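PDB 5MIF: 'Carboxyl esterase 2 from Tuber melanosporum Mel28, which probably hydrolyses carboxylic esters, as an archaea-like carboxylesterase with the alpha/beta hydrolase fold. Local coordinates for residues A[55-60]-A[150-155]; A[198-203]-A[209-214]; A[203-208]-A[260-265]; A[281-284]-A[289-292]; A[310-315]-A[332-337]. All blocks are in the same frame, centred on the assembly; numbering follows the deposited sequence.

In the fold
From the N terminus, interaction 1 comes first. It closes a long loop by bringing 55-60, after helix 37-47, to 150-155, beyond strand 142-147. Interactions 2 and 3 follow and cross each other along the chain. They share Ser203 and helix 191-206; one ties this helix to the chain leading into strand 213-217, the other ties its C-terminal end to the loop at 260-265. Interaction 4 then closes a short loop between strand 279-284 and helix 290-302. Interaction 5 closes the next loop, packing strand 307-312 against helix 329-345. Interactions 4 and 5 touch because their two strands are neighbours in the central sheet. Interactions 1 and 5 lie on opposite sides of the chain's centre.

Interaction 1 of 5, residues A[55-60]-A[150-155]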
# COMPACT_ATOMS: atom_id res chain seq x y z
N PHE A 55 -19.56 -18.52 -23.97
CA PHE A 55 -19.37 -19.29 -25.19
C PHE A 55 -19.99 -18.58 -26.40
O PHE A 55 -21.01 -17.90 -26.28
CB PHE A 55 -19.98 -20.69 -25.03
CG PHE A 55 -19.32 -21.52 -23.98
CD1 PHE A 55 -18.04 -22.03 -24.17
CD2 PHE A 55 -19.99 -21.83 -22.81
CE1 PHE A 55 -17.44 -22.81 -23.19
CE2 PHE A 55 -19.40 -22.61 -21.83
CZ PHE A 55 -18.11 -23.10 -22.02
N PRO A 56 -19.36 -18.73 -27.59
CA PRO A 56 -18.11 -19.47 -27.80
C PRO A 56 -16.88 -18.65 -27.40
O PRO A 56 -16.88 -17.43 -27.56
CB PRO A 56 -18.12 -19.74 -29.31
CG PRO A 56 -18.89 -18.60 -29.88
CD PRO A 56 -19.94 -18.24 -28.85
N LEU A 57 -15.86 -19.32 -26.87
CA LEU A 57 -14.61 -18.65 -26.52
C LEU A 57 -13.81 -18.37 -27.79
O LEU A 57 -13.79 -19.19 -28.71
CB LEU A 57 -13.81 -19.51 -25.55
CG LEU A 57 -14.50 -19.71 -24.20
CD1 LEU A 57 -13.77 -20.77 -23.38
CD2 LEU A 57 -14.54 -18.40 -23.45
N PRO A 58 -13.12 -17.22 -27.84
CA PRO A 58 -12.19 -16.90 -28.94
C PRO A 58 -11.06 -17.92 -29.01
O PRO A 58 -10.76 -18.56 -28.01
CB PRO A 58 -11.64 -15.52 -28.54
CG PRO A 58 -12.63 -14.97 -27.56
CD PRO A 58 -13.16 -16.16 -26.82
N GLU A 59 -10.43 -18.09 -30.17
CA GLU A 59 -9.32 -19.02 -30.20
C GLU A 59 -8.03 -18.26 -29.97
O GLU A 59 -6.99 -18.84 -29.66
CB GLU A 59 -9.29 -19.83 -31.51
CG GLU A 59 -8.21 -20.93 -31.53
CD GLU A 59 -8.34 -22.00 -30.42
OE1 GLU A 59 -9.39 -22.07 -29.73
OE2 GLU A 59 -7.36 -22.75 -30.21
N ILE A 60 -8.09 -16.94 -30.05
CA ILE A 60 -6.98 -16.16 -29.55
C ILE A 60 -7.30 -15.76 -28.12
O ILE A 60 -8.30 -15.08 -27.86
CB ILE A 60 -6.71 -14.93 -30.43
CG1 ILE A 60 -6.24 -15.38 -31.82
CG2 ILE A 60 -5.71 -13.99 -29.77
CD1 ILE A 60 -5.13 -16.40 -31.78
N LEU A 150 -4.55 -23.01 -21.07
CA LEU A 150 -5.80 -22.39 -20.65
C LEU A 150 -7.00 -23.35 -20.70
O LEU A 150 -7.01 -24.31 -21.47
CB LEU A 150 -6.08 -21.17 -21.52
CG LEU A 150 -4.92 -20.15 -21.47
CD1 LEU A 150 -5.04 -19.07 -22.52
CD2 LEU A 150 -4.87 -19.51 -20.09
N THR A 151 -8.02 -23.09 -19.88
CA THR A 151 -9.26 -23.84 -19.95
C THR A 151 -10.05 -23.45 -21.21
O THR A 151 -9.89 -22.35 -21.71
CB THR A 151 -10.13 -23.60 -18.70
OG1 THR A 151 -10.54 -22.22 -18.69
CG2 THR A 151 -9.36 -23.91 -17.42
N PRO A 152 -10.89 -24.37 -21.73
CA PRO A 152 -11.11 -25.73 -21.21
C PRO A 152 -10.26 -26.80 -21.89
O PRO A 152 -10.58 -27.98 -21.75
CB PRO A 152 -12.60 -25.96 -21.52
CG PRO A 152 -12.79 -25.22 -22.83
CD PRO A 152 -11.83 -24.04 -22.82
N LYS A 153 -9.19 -26.40 -22.57
CA LYS A 153 -8.27 -27.38 -23.17
C LYS A 153 -7.76 -28.33 -22.08
O LYS A 153 -7.55 -29.52 -22.32
CB LYS A 153 -7.13 -26.67 -23.88
CG LYS A 153 -7.65 -25.55 -24.75
CD LYS A 153 -6.67 -25.06 -25.81
CE LYS A 153 -7.38 -24.04 -26.71
NZ LYS A 153 -8.46 -23.34 -25.94
N VAL A 154 -7.53 -27.79 -20.89
CA VAL A 154 -7.29 -28.60 -19.70
C VAL A 154 -8.16 -28.09 -18.57
O VAL A 154 -8.87 -27.10 -18.73
CB VAL A 154 -5.81 -28.57 -19.27
CG1 VAL A 154 -4.92 -29.17 -20.35
CG2 VAL A 154 -5.39 -27.14 -18.91
N ALA A 155 -8.13 -28.79 -17.44
CA ALA A 155 -8.84 -28.32 -16.25
C ALA A 155 -7.98 -28.51 -15.02
O ALA A 155 -6.93 -29.17 -15.07
CB ALA A 155 -10.16 -29.08 -16.09
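Leu57 and Pro152 make the apolar half of this surface contact. They reach toward each other tip to tip, with Leu57 CD1 3.8 Å from Pro152 CD. The leucine CG stands anti to the carbonyl carbon, chi1 -64°, and the extended second torsion carries CD1 out to the proline ring. The other half is polar and looser. Glu59 and Lys153 meet obliquely, and the nearest approach is from carboxylate to methylene: Glu59 OE2 lies 3.7 Å from Lys153 CE. Their charged ends do not close a salt bridge, since Glu59 OE1 is 4.1 Å from Lys153 NZ. Any attraction between them is probably weak. The glutamate CB starts away from the other loop, and a bend at chi2 (59°) helps bring the carboxylate back.

Arg61 links the two loops from just beyond the first segment. Its NE bonds to Pro58 O and its NH1 to Thr151 O. Its NH2 also lies close to Lys153 NZ, a like charge. Deeper in, Leu57 and Thr151 both touch Val121 and Leu250, the latter on helix 241-251.

Cis peptide bonds precede both Pro56 and Pro152 and shape these irregular loops. Thr151 is backbone-bonded to Trp120, which directly follows a His-Gly-Gly-Gly sequence. In hormone-sensitive-lipase-like esterases of the alpha/beta hydrolase fold, that motif supplies the oxyanion hole. The contact thus joins the N-terminal region to the loop after strand 142-147, beside a segment characteristic of this family.

Interaction 2 of 5, residues A[198-203]-A[209-214]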
# COMPACT_ATOMS: atom_id res chain seq x y z
N SER A 198 -1.31 -21.98 -4.74
CA SER A 198 -1.40 -23.42 -4.96
C SER A 198 -0.03 -24.07 -5.08
O SER A 198 0.23 -25.11 -4.47
CB SER A 198 -2.22 -23.74 -6.21
OG SER A 198 -2.35 -25.14 -6.39
N VAL A 199 0.85 -23.44 -5.86
CA VAL A 199 2.21 -23.93 -6.05
C VAL A 199 3.02 -23.86 -4.74
O VAL A 199 3.84 -24.75 -4.44
CB VAL A 199 2.91 -23.15 -7.18
CG1 VAL A 199 4.40 -23.48 -7.23
CG2 VAL A 199 2.24 -23.46 -8.53
N SER A 200 2.79 -22.79 -3.97
CA SER A 200 3.39 -22.71 -2.63
C SER A 200 2.96 -23.92 -1.79
O SER A 200 3.79 -24.59 -1.19
CB SER A 200 2.99 -21.40 -1.94
OG SER A 200 3.66 -20.27 -2.50
N LEU A 201 1.66 -24.19 -1.76
CA LEU A 201 1.11 -25.29 -0.98
C LEU A 201 1.66 -26.65 -1.45
O LEU A 201 2.01 -27.50 -0.63
CB LEU A 201 -0.42 -25.27 -1.04
CG LEU A 201 -1.17 -26.40 -0.32
CD1 LEU A 201 -0.85 -26.38 1.16
CD2 LEU A 201 -2.66 -26.26 -0.54
N LEU A 202 1.75 -26.84 -2.76
CA LEU A 202 2.29 -28.07 -3.32
C LEU A 202 3.78 -28.21 -2.94
O LEU A 202 4.26 -29.32 -2.71
CB LEU A 202 2.10 -28.10 -4.85
CG LEU A 202 0.68 -28.28 -5.41
CD1 LEU A 202 0.61 -28.04 -6.93
CD2 LEU A 202 0.11 -29.67 -5.07
N SER A 203 4.50 -27.10 -2.89
CA SER A 203 5.91 -27.16 -2.47
C SER A 203 6.02 -27.63 -1.02
O SER A 203 6.92 -28.40 -0.66
CB SER A 203 6.57 -25.80 -2.62
OG SER A 203 6.44 -25.33 -3.95
N PRO A 209 11.67 -26.53 -2.59
CA PRO A 209 11.93 -25.13 -2.18
C PRO A 209 10.80 -24.13 -2.46
O PRO A 209 10.20 -24.10 -3.55
CB PRO A 209 13.18 -24.76 -2.98
CG PRO A 209 13.90 -26.06 -3.15
CD PRO A 209 12.81 -27.09 -3.34
N LEU A 210 10.52 -23.34 -1.43
CA LEU A 210 9.59 -22.21 -1.46
C LEU A 210 10.30 -20.95 -1.89
O LEU A 210 11.50 -20.84 -1.73
CB LEU A 210 8.96 -21.99 -0.08
CG LEU A 210 7.87 -22.94 0.39
CD1 LEU A 210 7.64 -22.73 1.88
CD2 LEU A 210 6.57 -22.70 -0.42
N PRO A 211 9.56 -19.97 -2.43
CA PRO A 211 10.21 -18.70 -2.75
C PRO A 211 10.53 -17.91 -1.48
O PRO A 211 9.94 -18.20 -0.44
CB PRO A 211 9.15 -17.98 -3.59
CG PRO A 211 7.85 -18.47 -3.00
CD PRO A 211 8.10 -19.93 -2.69
N LYS A 212 11.44 -16.94 -1.57
CA LYS A 212 11.75 -16.09 -0.42
C LYS A 212 10.59 -15.15 -0.11
O LYS A 212 10.40 -14.70 1.02
CB LYS A 212 13.02 -15.28 -0.67
CG LYS A 212 14.28 -15.89 -0.08
CD LYS A 212 15.47 -14.96 -0.31
CE LYS A 212 16.79 -15.67 -0.11
NZ LYS A 212 17.91 -14.73 -0.39
N PHE A 213 9.81 -14.84 -1.14
CA PHE A 213 8.79 -13.82 -1.02
C PHE A 213 7.68 -14.06 -2.05
O PHE A 213 7.96 -14.45 -3.18
CB PHE A 213 9.42 -12.43 -1.19
CG PHE A 213 8.47 -11.30 -0.94
CD1 PHE A 213 7.90 -11.12 0.31
CD2 PHE A 213 8.18 -10.39 -1.94
CE1 PHE A 213 7.03 -10.08 0.56
CE2 PHE A 213 7.32 -9.33 -1.71
CZ PHE A 213 6.73 -9.18 -0.45
N GLN A 214 6.44 -13.84 -1.64
CA GLN A 214 5.30 -14.11 -2.50
C GLN A 214 4.37 -12.91 -2.51
O GLN A 214 4.06 -12.35 -1.46
CB GLN A 214 4.54 -15.38 -2.03
CG GLN A 214 3.19 -15.63 -2.71
CD GLN A 214 2.53 -16.94 -2.28
OE1 GLN A 214 2.28 -17.83 -3.10
NE2 GLN A 214 2.23 -17.06 -0.98
O HOH W 1 8.86 -25.93 -5.10
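Peptide carbonyls are the flat groups here, beginning where Ser200 meets Leu210: methyl CD2 of Leu210 presses on Ser200 O at 3.4 Å. The carbonyl of Val199 is gripped on opposite faces of its plane, by Ser203 OG on one and by Ser203 N on the other. The hydroxyl, Ser203 OG, donates to Val199 O over 2.7 Å, with a C=O...donor angle of 146° and a tilt of 30° from the plane. This double grip ties Ser203 to the preceding turn of the helix.

The hydroxyl also serves the contact itself. One water donates to Ser203 OG at 2.7 Å and to Pro209 O at 2.7 Å. It thereby bridges a gap too wide for a direct bond. The serine's OG lies anti to its carbonyl carbon (chi1 -55°), which allows it to meet both the water and the helix. Ser203 CB packs on Leu210 CD2 at 3.8 Å. Farther along, the side chain of Gln214 comes to Ser200 from strand 213-217.

The contact is mostly buried and belongs to the beta-alpha-beta unit of strand 184-189, helix 191-206 and strand 213-217. Ser200, Pro211 and Gln214 all touch Phe186 on the first of these strands. Tyr164 of helix 158-173 also packs on Ser203, so both the returning chain and that helix meet helix 191-206 here.

Interaction 3 of 5, residues A[203-208]-A[260-265]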
# COMPACT_ATOMS: atom_id res chain seq x y z
N SER A 203 4.50 -27.10 -2.89
CA SER A 203 5.91 -27.16 -2.47
C SER A 203 6.02 -27.63 -1.02
O SER A 203 6.92 -28.40 -0.66
CB SER A 203 6.57 -25.80 -2.62
OG SER A 203 6.44 -25.33 -3.95
N ILE A 204 5.09 -27.17 -0.18
CA ILE A 204 5.07 -27.56 1.22
C ILE A 204 4.76 -29.06 1.34
O ILE A 204 5.49 -29.80 1.99
CB ILE A 204 4.05 -26.72 2.01
CG1 ILE A 204 4.61 -25.30 2.19
CG2 ILE A 204 3.75 -27.35 3.36
CD1 ILE A 204 3.57 -24.24 2.47
N LYS A 205 3.72 -29.52 0.64
CA LYS A 205 3.38 -30.94 0.61
C LYS A 205 4.48 -31.87 0.10
O LYS A 205 4.58 -33.02 0.55
CB LYS A 205 2.13 -31.16 -0.24
CG LYS A 205 0.88 -30.60 0.37
CD LYS A 205 -0.35 -30.80 -0.53
CE LYS A 205 -1.58 -30.34 0.21
NZ LYS A 205 -2.75 -31.25 0.08
N ARG A 206 5.28 -31.40 -0.85
CA ARG A 206 6.25 -32.27 -1.51
C ARG A 206 7.67 -31.99 -1.04
O ARG A 206 8.62 -32.63 -1.49
CB ARG A 206 6.13 -32.11 -3.03
CG ARG A 206 4.74 -32.54 -3.57
CD ARG A 206 4.45 -32.06 -5.00
NE ARG A 206 3.11 -32.47 -5.41
CZ ARG A 206 2.52 -32.14 -6.56
NH1 ARG A 206 3.14 -31.36 -7.43
NH2 ARG A 206 1.29 -32.59 -6.82
N LYS A 207 7.79 -31.06 -0.10
CA LYS A 207 9.06 -30.65 0.49
C LYS A 207 10.07 -30.19 -0.56
O LYS A 207 11.22 -30.62 -0.56
CB LYS A 207 9.64 -31.76 1.36
CG LYS A 207 8.72 -32.01 2.57
CD LYS A 207 9.00 -33.30 3.33
CE LYS A 207 7.95 -33.52 4.42
NZ LYS A 207 7.43 -32.24 5.00
N THR A 208 9.62 -29.31 -1.45
CA THR A 208 10.51 -28.69 -2.43
C THR A 208 10.60 -27.19 -2.13
O THR A 208 9.70 -26.64 -1.49
CB THR A 208 10.01 -28.93 -3.88
OG1 THR A 208 8.65 -28.49 -4.00
CG2 THR A 208 10.12 -30.41 -4.25
N GLU A 260 -10.95 -28.90 -2.38
CA GLU A 260 -9.57 -29.35 -2.19
C GLU A 260 -8.64 -28.17 -1.93
O GLU A 260 -8.82 -27.09 -2.50
CB GLU A 260 -9.10 -30.14 -3.39
CG GLU A 260 -9.90 -31.42 -3.63
CD GLU A 260 -9.48 -32.15 -4.89
OE1 GLU A 260 -8.39 -31.87 -5.43
OE2 GLU A 260 -10.26 -33.01 -5.34
N ASP A 261 -7.65 -28.38 -1.07
CA ASP A 261 -6.74 -27.30 -0.73
C ASP A 261 -5.89 -26.88 -1.93
O ASP A 261 -5.56 -25.71 -2.08
CB ASP A 261 -5.87 -27.70 0.47
CG ASP A 261 -5.16 -29.02 0.26
OD1 ASP A 261 -5.41 -29.67 -0.77
OD2 ASP A 261 -4.36 -29.41 1.14
N VAL A 262 -5.54 -27.82 -2.81
CA VAL A 262 -4.75 -27.48 -3.99
C VAL A 262 -5.53 -26.52 -4.90
O VAL A 262 -4.95 -25.59 -5.46
CB VAL A 262 -4.34 -28.74 -4.79
CG1 VAL A 262 -3.62 -28.35 -6.09
CG2 VAL A 262 -3.45 -29.63 -3.93
N ALA A 263 -6.84 -26.71 -5.02
CA ALA A 263 -7.69 -25.79 -5.79
C ALA A 263 -7.92 -24.47 -5.04
O ALA A 263 -7.93 -23.39 -5.64
CB ALA A 263 -9.03 -26.44 -6.11
N SER A 264 -8.15 -24.60 -3.75
CA SER A 264 -8.53 -23.47 -2.91
C SER A 264 -7.62 -23.40 -1.70
O SER A 264 -7.95 -23.92 -0.64
CB SER A 264 -9.99 -23.62 -2.48
OG SER A 264 -10.85 -23.62 -3.61
N PRO A 265 -6.44 -22.76 -1.85
CA PRO A 265 -5.45 -22.77 -0.76
C PRO A 265 -5.94 -22.07 0.49
O PRO A 265 -5.35 -22.27 1.56
CB PRO A 265 -4.25 -22.05 -1.38
CG PRO A 265 -4.39 -22.34 -2.85
CD PRO A 265 -5.87 -22.25 -3.10
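This is a salt bridge at the protein surface, between Lys205 in the last turn of helix 191-206 and Asp261 in the loop that follows helix 241-251. The two side chains come from opposite directions. Lys205 NZ donates to Asp261 OD2 over 2.7 Å. It meets that oxygen on the syn side, 19° out of the carboxylate plane. The other oxygen, Asp261 OD1, stands farther off, 3.2 Å from Lys205 NZ. The lysine chain is extended as far as CE and bends at chi4 (-137°), which turns the ammonium onto the carboxylate.

Asp261 CG sits between its own backbone N and carbonyl carbon, chi1 53°. In this position Asp261 OD1 also receives a weak, strongly bent bond from Val262 N, at 2.8 Å. This may help hold the carboxylate in its orientation. Methyl CG2 of Val262 lies near the ammonium, 4.4 Å from Lys205 NZ.

The loop is tied to the same helix one to two turns earlier. Ser198 OG bonds to Val262 O, and Asp261 and Val262 pack on Leu201 and Leu202. Beside the bridge, Lys205 also touches Asp272 of helix 270-273.

Lys207 is the first residue to leave helical geometry. It has a positive phi, Thr208 N bonds back to Ser203 O, and Lys207 N bonds weakly to Ile204 O. The salt bridge therefore flanks a Schellman motif at the C-terminal end of an alpha-helix.

Interaction 4 of 5, residues A[281-284]-A[289-292]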
# COMPACT_ATOMS: atom_id res chain seq x y z
N ILE A 281 -0.17 -9.30 0.31
CA ILE A 281 -1.45 -9.36 -0.39
C ILE A 281 -2.02 -7.98 -0.64
O ILE A 281 -2.14 -7.17 0.27
CB ILE A 281 -2.47 -10.21 0.38
CG1 ILE A 281 -1.92 -11.63 0.56
CG2 ILE A 281 -3.83 -10.21 -0.33
CD1 ILE A 281 -2.75 -12.51 1.48
N VAL A 282 -2.35 -7.71 -1.90
CA VAL A 282 -2.94 -6.43 -2.28
C VAL A 282 -4.32 -6.71 -2.86
O VAL A 282 -4.46 -7.57 -3.72
CB VAL A 282 -2.04 -5.70 -3.30
CG1 VAL A 282 -2.67 -4.41 -3.74
CG2 VAL A 282 -0.66 -5.45 -2.70
N VAL A 283 -5.35 -6.00 -2.39
CA VAL A 283 -6.71 -6.22 -2.91
C VAL A 283 -7.33 -4.91 -3.38
O VAL A 283 -6.94 -3.82 -2.94
CB VAL A 283 -7.64 -6.86 -1.85
CG1 VAL A 283 -7.18 -8.28 -1.50
CG2 VAL A 283 -7.76 -5.97 -0.60
N ALA A 284 -8.27 -5.01 -4.32
CA ALA A 284 -9.03 -3.84 -4.75
C ALA A 284 -10.25 -3.67 -3.84
O ALA A 284 -10.81 -4.66 -3.39
CB ALA A 284 -9.46 -3.99 -6.21
N ILE A 289 -14.27 -10.38 -5.16
CA ILE A 289 -13.32 -11.37 -4.66
C ILE A 289 -12.44 -10.78 -3.53
O ILE A 289 -11.57 -11.47 -2.99
CB ILE A 289 -12.44 -11.92 -5.83
CG1 ILE A 289 -12.09 -13.38 -5.60
CG2 ILE A 289 -11.20 -11.10 -6.05
CD1 ILE A 289 -13.28 -14.28 -5.78
N ARG A 290 -12.68 -9.52 -3.17
CA ARG A 290 -11.87 -8.84 -2.15
C ARG A 290 -11.77 -9.61 -0.82
O ARG A 290 -10.69 -9.74 -0.25
CB ARG A 290 -12.41 -7.43 -1.89
CG ARG A 290 -11.56 -6.60 -0.93
CD ARG A 290 -12.29 -5.33 -0.52
NE ARG A 290 -13.26 -5.61 0.53
CZ ARG A 290 -14.33 -4.86 0.80
NH1 ARG A 290 -14.57 -3.76 0.09
NH2 ARG A 290 -15.15 -5.20 1.78
N GLN A 291 -12.90 -10.13 -0.33
CA GLN A 291 -12.93 -10.81 0.97
C GLN A 291 -11.98 -12.02 1.04
O GLN A 291 -11.41 -12.32 2.11
CB GLN A 291 -14.36 -11.26 1.30
CG GLN A 291 -14.53 -11.82 2.71
CD GLN A 291 -14.50 -10.74 3.77
OE1 GLN A 291 -15.08 -9.66 3.59
NE2 GLN A 291 -13.82 -11.01 4.89
N GLN A 292 -11.82 -12.72 -0.07
CA GLN A 292 -10.98 -13.92 -0.11
C GLN A 292 -9.52 -13.62 0.22
O GLN A 292 -8.90 -14.31 1.04
CB GLN A 292 -11.08 -14.60 -1.47
CG GLN A 292 -12.40 -15.29 -1.68
CD GLN A 292 -12.46 -16.08 -2.97
OE1 GLN A 292 -11.42 -16.44 -3.54
NE2 GLN A 292 -13.68 -16.33 -3.45
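Arg290 leaves its helix with CG anti to the backbone N (chi1 -175°) and stays extended at chi2, which runs its methylenes past Val283 and Ala284. A turn at chi3 (80°) then swings the guanidinium aside. Val283 places CG2 between its backbone N and carbonyl carbon, facing the arginine. The two side chains cross at about a right angle, and Val283 CG2 rests on Arg290 CG at 3.9 Å. The second valine methyl, Val283 CG1, lies 4.0 Å from the backbone O of Arg290.

Ala284 takes part through its backbone carbonyl. Ala284 O lies 3.2 Å from Arg290 CG and 3.3 Å from Arg290 CD, with Arg290 CB slightly farther at 3.5 Å. These are contacts with carbon, and no hydrogen bond crosses between the segments.

The pair sits at the C-terminal end of strand 279-284, where the chain passes into helix 290-302. This is the first half of a beta-alpha-beta unit completed by strand 307-312. In the alpha/beta hydrolase fold, the loops at the C-terminal ends of such strands carry the catalytic residues. Asp287, in the loop between the two segments, is placed as the acid of a probable Ser-His-Asp triad. Its OD1 accepts a hydrogen bond from Ile289 N, and Ile289 packs on His317, the likely triad histidine.

The polar end of Arg290 turns back to the same loop: NH1 bonds to Glu285 O. Glu232 OE1 is a long, weak ion-pair partner for Arg290 NH2, and Arg311 NH2, a like charge, lies close to Arg290 NE.

Interaction 5 of 5, residues A[310-315]-A[332-337]; sequences IRVLGT and KATIEL
Thr334, which packs on Val312, has a hydroxyl that faces two backbone carbonyls of its own helix. OG1 is within hydrogen-bonding reach of both Ala331 O and Gly330 O; its one proton must be shared between them or serve one at a time. It lies between the residue's backbone N and carbonyl carbon, chi1 61°, which turns it back along the helix. The same torsion points methyl CG2 at the strand. There Thr334 CG2 meets Val312 CG2 tip to tip at 3.5 Å, closer than carbon atoms usually pack.

Three residues on, Leu337 makes the second touch. Leu337 CD2 reaches Ile310 CD1 at 3.8 Å, again tip to tip. Residues 310 and 312 are two apart on the strand and face the same side of it. No hydrogen bond joins the two segments.

The strand is 307-312, at one edge of the chain's central sheet in this alpha/beta hydrolase fold. Helix 329-345 lies over one face of that edge. All four residues in the contact are buried. Phe319 touches both Val312 and Thr334 and flanks their meeting point.

The second subunit adjoins this edge. Arg311 pairs antiparallel with a strand of that subunit, so the sheet runs on across the interface. Ile310 packs on Ile310 of the second subunit, and Glu336 forms salt bridges with Lys341 and Lys344 of the second subunit.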
# COMPACT_ATOMS: atom_id res chain seq x y z
N ILE A 310 -2.93 -5.16 2.15
CA ILE A 310 -3.25 -3.80 1.77
C ILE A 310 -4.47 -3.73 0.85
O ILE A 310 -4.54 -4.43 -0.16
CB ILE A 310 -2.05 -3.16 1.09
CG1 ILE A 310 -1.06 -2.66 2.14
CG2 ILE A 310 -2.46 -2.01 0.21
CD1 ILE A 310 0.28 -2.34 1.54
N ARG A 311 -5.41 -2.87 1.22
CA ARG A 311 -6.60 -2.62 0.42
C ARG A 311 -6.48 -1.26 -0.25
O ARG A 311 -6.27 -0.24 0.42
CB ARG A 311 -7.87 -2.66 1.29
CG ARG A 311 -9.14 -2.21 0.53
CD ARG A 311 -10.32 -1.94 1.48
NE ARG A 311 -10.75 -3.13 2.20
CZ ARG A 311 -11.88 -3.21 2.91
NH1 ARG A 311 -12.69 -2.15 3.01
NH2 ARG A 311 -12.19 -4.34 3.54
N VAL A 312 -6.63 -1.25 -1.57
CA VAL A 312 -6.52 -0.03 -2.35
C VAL A 312 -7.92 0.51 -2.59
O VAL A 312 -8.74 -0.16 -3.21
CB VAL A 312 -5.81 -0.28 -3.70
CG1 VAL A 312 -5.50 1.03 -4.39
CG2 VAL A 312 -4.55 -1.08 -3.48
N LEU A 313 -8.20 1.71 -2.11
CA LEU A 313 -9.55 2.25 -2.22
C LEU A 313 -9.82 2.84 -3.60
O LEU A 313 -8.90 3.31 -4.28
CB LEU A 313 -9.81 3.29 -1.14
CG LEU A 313 -10.32 2.73 0.19
CD1 LEU A 313 -9.26 1.84 0.87
CD2 LEU A 313 -10.76 3.86 1.11
N GLY A 314 -11.08 2.78 -4.03
CA GLY A 314 -11.51 3.42 -5.27
C GLY A 314 -11.15 2.69 -6.56
O GLY A 314 -11.30 3.23 -7.66
N THR A 315 -10.67 1.46 -6.45
CA THR A 315 -10.30 0.73 -7.65
C THR A 315 -10.96 -0.64 -7.66
O THR A 315 -11.62 -1.03 -6.70
CB THR A 315 -8.78 0.59 -7.80
OG1 THR A 315 -8.46 0.12 -9.12
CG2 THR A 315 -8.22 -0.36 -6.76
N LYS A 332 -1.15 2.62 -9.41
CA LYS A 332 0.23 2.90 -9.77
C LYS A 332 1.14 2.76 -8.56
O LYS A 332 2.20 2.17 -8.65
CB LYS A 332 0.34 4.31 -10.36
CG LYS A 332 1.69 4.66 -10.96
CD LYS A 332 1.71 6.13 -11.41
CE LYS A 332 2.36 6.30 -12.77
NZ LYS A 332 3.74 5.74 -12.80
N ALA A 333 0.69 3.27 -7.42
CA ALA A 333 1.50 3.25 -6.21
C ALA A 333 1.74 1.82 -5.75
O ALA A 333 2.85 1.46 -5.34
CB ALA A 333 0.84 4.07 -5.10
N THR A 334 0.71 0.99 -5.82
CA THR A 334 0.85 -0.35 -5.29
C THR A 334 1.62 -1.25 -6.25
O THR A 334 2.34 -2.15 -5.82
CB THR A 334 -0.52 -0.97 -4.96
OG1 THR A 334 -1.29 -1.05 -6.15
CG2 THR A 334 -1.25 -0.06 -3.98
N ILE A 335 1.54 -0.96 -7.55
CA ILE A 335 2.33 -1.71 -8.51
C ILE A 335 3.83 -1.47 -8.30
O ILE A 335 4.62 -2.41 -8.31
CB ILE A 335 1.93 -1.37 -9.97
CG1 ILE A 335 0.54 -1.95 -10.27
CG2 ILE A 335 2.93 -1.95 -10.96
CD1 ILE A 335 -0.10 -1.42 -11.53
N GLU A 336 4.23 -0.22 -8.06
CA GLU A 336 5.65 -0.01 -7.80
C GLU A 336 6.05 -0.54 -6.41
O GLU A 336 7.16 -1.02 -6.25
CB GLU A 336 6.03 1.46 -7.98
CG GLU A 336 5.04 2.45 -7.47
CD GLU A 336 5.09 3.77 -8.25
OE1 GLU A 336 5.64 3.80 -9.38
OE2 GLU A 336 4.54 4.77 -7.74
N LEU A 337 5.14 -0.48 -5.43
CA LEU A 337 5.40 -1.10 -4.13
C LEU A 337 5.73 -2.58 -4.31
O LEU A 337 6.73 -3.09 -3.77
CB LEU A 337 4.19 -0.95 -3.19
CG LEU A 337 4.33 -1.63 -1.82
CD1 LEU A 337 5.44 -0.98 -1.01
CD2 LEU A 337 3.03 -1.62 -1.04